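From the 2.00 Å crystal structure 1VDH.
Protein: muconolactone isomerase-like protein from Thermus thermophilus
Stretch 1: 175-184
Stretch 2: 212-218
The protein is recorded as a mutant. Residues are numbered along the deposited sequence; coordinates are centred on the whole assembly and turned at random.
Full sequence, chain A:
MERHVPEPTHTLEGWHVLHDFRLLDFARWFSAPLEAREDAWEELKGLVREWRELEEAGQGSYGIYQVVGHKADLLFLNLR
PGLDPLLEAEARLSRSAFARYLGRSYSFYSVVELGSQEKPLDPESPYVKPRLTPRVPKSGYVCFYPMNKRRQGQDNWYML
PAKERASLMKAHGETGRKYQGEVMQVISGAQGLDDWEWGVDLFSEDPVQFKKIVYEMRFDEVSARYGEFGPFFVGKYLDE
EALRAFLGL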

# COMPACT_ATOMS: atom_id res chain seq x y z
N THR A 175 -3.25 -29.70 18.18
CA THR A 175 -2.35 -29.73 17.03
C THR A 175 -0.95 -29.25 17.40
O THR A 175 0.04 -29.84 16.98
N GLY A 176 -0.90 -28.20 18.22
CA GLY A 176 0.38 -27.63 18.63
C GLY A 176 1.09 -28.35 19.76
O GLY A 176 2.25 -28.04 20.06
N ARG A 177 0.43 -29.32 20.38
CA ARG A 177 1.03 -30.07 21.49
C ARG A 177 2.23 -30.90 21.05
O ARG A 177 3.20 -31.02 21.80
N LYS A 178 2.18 -31.44 19.83
CA LYS A 178 3.30 -32.24 19.33
C LYS A 178 4.53 -31.38 19.07
O LYS A 178 5.63 -31.90 18.91
N TYR A 179 4.34 -30.06 19.04
CA TYR A 179 5.45 -29.13 18.80
C TYR A 179 6.02 -28.52 20.08
O TYR A 179 7.03 -27.82 20.03
N GLN A 180 5.39 -28.81 21.22
CA GLN A 180 5.83 -28.27 22.52
C GLN A 180 7.31 -28.46 22.81
O GLN A 180 7.97 -27.57 23.34
N GLY A 181 7.81 -29.65 22.49
CA GLY A 181 9.21 -29.95 22.74
C GLY A 181 10.22 -29.14 21.96
O GLY A 181 11.36 -28.99 22.40
N GLU A 182 9.80 -28.59 20.82
CA GLU A 182 10.70 -27.81 19.97
C GLU A 182 10.32 -26.35 19.78
O GLU A 182 11.14 -25.54 19.36
N VAL A 183 9.07 -26.00 20.07
CA VAL A 183 8.61 -24.63 19.87
C VAL A 183 7.93 -24.02 21.10
O VAL A 183 7.01 -24.62 21.66
N MET A 184 8.41 -22.85 21.50
CA MET A 184 7.85 -22.09 22.62
C MET A 184 6.97 -21.04 21.98
O MET A 184 7.32 -20.51 20.92
N LYS A 212 6.87 -25.93 9.89
CA LYS A 212 6.03 -27.10 10.11
C LYS A 212 4.79 -26.79 10.95
O LYS A 212 3.68 -27.16 10.58
N ILE A 213 4.97 -26.07 12.06
CA ILE A 213 3.84 -25.76 12.93
C ILE A 213 2.84 -24.78 12.32
O ILE A 213 1.63 -25.00 12.40
N VAL A 214 3.32 -23.73 11.66
CA VAL A 214 2.42 -22.75 11.05
C VAL A 214 1.63 -23.39 9.91
O VAL A 214 0.42 -23.19 9.80
N TYR A 215 2.29 -24.21 9.10
CA TYR A 215 1.63 -24.88 7.98
C TYR A 215 0.62 -25.92 8.48
O TYR A 215 -0.53 -25.93 8.03
N GLU A 216 1.03 -26.77 9.42
CA GLU A 216 0.10 -27.77 9.95
C GLU A 216 -1.11 -27.12 10.61
O GLU A 216 -2.25 -27.55 10.38
N MET A 217 -0.89 -26.06 11.39
CA MET A 217 -1.98 -25.36 12.06
C MET A 217 -3.00 -24.73 11.13
O MET A 217 -4.16 -24.55 11.50
N ARG A 218 -2.57 -24.37 9.92
CA ARG A 218 -3.49 -23.75 8.96
C ARG A 218 -4.61 -24.70 8.53
O ARG A 218 -5.63 -24.26 8.03

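How does the helix of stretch 2 first meet stretch 1? It does so at Lys 212, whose CA-to-CB bond points toward the other stretch although the end of the side chain, with chi1 at -45° (m) and chi2 off its wells at -126°, leads away. What remains at the contact is its base: Lys 212 CB lies 3.7 Å from Tyr 179 OH, and the backbone atom Lys 212 O is 3.4 Å from the same Tyr 179 OH. The lysine therefore packs beside the tyrosine hydroxyl through its aliphatic root, while its amine finds its hydrogen bond elsewhere in the structure.

What fills the space over the Tyr 179 ring? Ile 213 does, with both chi angles t. Its CA-to-CB bond points sideways, yet the extended side chain lies along one face of the ring: Ile 213 CB sits 3.8 Å from the ring centroid and only 7° off the ring normal, a CH-pi contact, and Ile 213 CG1 comes to 3.5 Å from Tyr 179 CD1. The tyrosine itself points toward the helix, with chi1 m at -67° and chi2 at 97°, so that its ring lies broadside to the isoleucine. At the far end of the same side chain, Ile 213 CD1 reaches Val 183 CG1 at 4.5 Å, a looser apolar contact with a buried valine in the t rotamer. The next two residues, Val 214 and Tyr 215, touch nothing in stretch 1; the valine points away, and the end of the tyrosine side chain leads away.

Where is the polar centre of the contact? It lies at Glu 216, which points toward stretch 1 with an extended side chain, chi1 and chi2 both t. Its carboxylate serves two partners, one on each oxygen. Tyr 179 OH donates a hydrogen bond to Glu 216 OE2 at 2.6 Å, the acceptor lying at the edge of the ring, near its plane. Lys 178 NZ donates to Glu 216 OE1 at 2.9 Å, and the opposite charges make this a salt bridge as well. Lys 178 starts out sideways, but its p, t, p, p side chain brings the amine nearer, where it also donates to the backbone at 3.2 Å from Lys 178 NZ to Thr 175 O. Thr 175, chi1 m, adds its methyl, with Thr 175 CG2 3.8 Å from Glu 216 OE1.

How does Met 217 close the contact? Its CA-to-CB bond points sideways, but the m, t, t side chain brings its end nearer to stretch 1. Met 217 CG lies 4.1 Å from Thr 175 CG2, and the terminal methyl, Met 217 CE, comes to 3.8 Å from Gly 176 CA. The absence of a side chain on Gly 176 matters here, because an ideally placed CB would stand just 2.8 Å from Met 217 CE, a clash.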

# COMPACT_ATOMS: atom_id res chain seq x y z
CB THR A 175 -2.90 -28.88 15.87
OG1 THR A 175 -4.12 -29.45 15.40
CG2 THR A 175 -1.90 -28.82 14.72
CB ARG A 177 -0.02 -30.95 22.18
CG ARG A 177 0.53 -31.85 23.29
CD ARG A 177 -0.55 -32.23 24.32
NE ARG A 177 -1.73 -32.84 23.72
CZ ARG A 177 -2.90 -32.22 23.56
NH1 ARG A 177 -3.04 -30.95 23.95
NH2 ARG A 177 -3.92 -32.85 23.00
CB LYS A 178 2.91 -33.00 18.06
CG LYS A 178 2.74 -32.13 16.82
CD LYS A 178 2.54 -32.98 15.56
CE LYS A 178 1.18 -33.66 15.55
NZ LYS A 178 0.07 -32.66 15.54
CB TYR A 179 5.04 -28.01 17.84
CG TYR A 179 4.77 -28.48 16.43
CD1 TYR A 179 3.48 -28.76 16.01
CD2 TYR A 179 5.82 -28.68 15.54
CE1 TYR A 179 3.23 -29.23 14.71
CE2 TYR A 179 5.58 -29.15 14.24
CZ TYR A 179 4.29 -29.43 13.84
OH TYR A 179 4.07 -29.92 12.58
CB GLN A 180 5.05 -28.91 23.67
CG GLN A 180 3.69 -28.31 23.95
CD GLN A 180 3.20 -28.66 25.34
OE1 GLN A 180 2.92 -27.77 26.14
NE2 GLN A 180 3.12 -29.95 25.64
CB GLU A 182 10.82 -28.47 18.59
CG GLU A 182 11.45 -29.87 18.60
CD GLU A 182 12.92 -29.88 18.98
OE1 GLU A 182 13.42 -30.94 19.40
OE2 GLU A 182 13.59 -28.84 18.85
CB VAL A 183 7.61 -24.54 18.67
CG1 VAL A 183 7.25 -23.09 18.38
CG2 VAL A 183 8.21 -25.20 17.42
CB MET A 184 8.96 -21.39 23.41
CG MET A 184 9.94 -22.31 24.10
SD MET A 184 11.33 -21.39 24.76
CE MET A 184 10.45 -20.17 25.78
CB LYS A 212 6.84 -28.23 10.77
CG LYS A 212 8.21 -28.47 10.15
CD LYS A 212 8.45 -29.91 9.72
CE LYS A 212 7.65 -30.25 8.47
NZ LYS A 212 8.14 -31.48 7.78
CB ILE A 213 4.30 -25.29 14.35
CG1 ILE A 213 3.12 -25.30 15.32
CG2 ILE A 213 4.95 -23.89 14.28
CD1 ILE A 213 3.48 -24.89 16.74
CB VAL A 214 3.19 -21.50 10.58
CG1 VAL A 214 2.27 -20.56 9.78
CG2 VAL A 214 3.75 -20.76 11.79
CB TYR A 215 2.66 -25.55 7.07
CG TYR A 215 2.10 -26.07 5.75
CD1 TYR A 215 1.05 -25.41 5.10
CD2 TYR A 215 2.64 -27.20 5.14
CE1 TYR A 215 0.56 -25.86 3.87
CE2 TYR A 215 2.16 -27.66 3.91
CZ TYR A 215 1.12 -26.99 3.28
OH TYR A 215 0.64 -27.45 2.08
CB GLU A 216 0.79 -28.73 10.92
CG GLU A 216 -0.17 -29.82 11.42
CD GLU A 216 0.50 -30.92 12.23
OE1 GLU A 216 -0.23 -31.72 12.84
OE2 GLU A 216 1.74 -30.99 12.25
CB MET A 217 -1.45 -24.29 13.01
CG MET A 217 -0.88 -24.83 14.29
SD MET A 217 -0.40 -23.48 15.38
CE MET A 217 -0.39 -24.35 16.95
CB ARG A 218 -2.72 -23.19 7.75
CG ARG A 218 -3.48 -22.07 7.02
CD ARG A 218 -2.53 -21.06 6.41
NE ARG A 218 -1.74 -20.37 7.43
CZ ARG A 218 -0.87 -19.40 7.18
NH1 ARG A 218 -0.66 -18.98 5.93
NH2 ARG A 218 -0.19 -18.86 8.18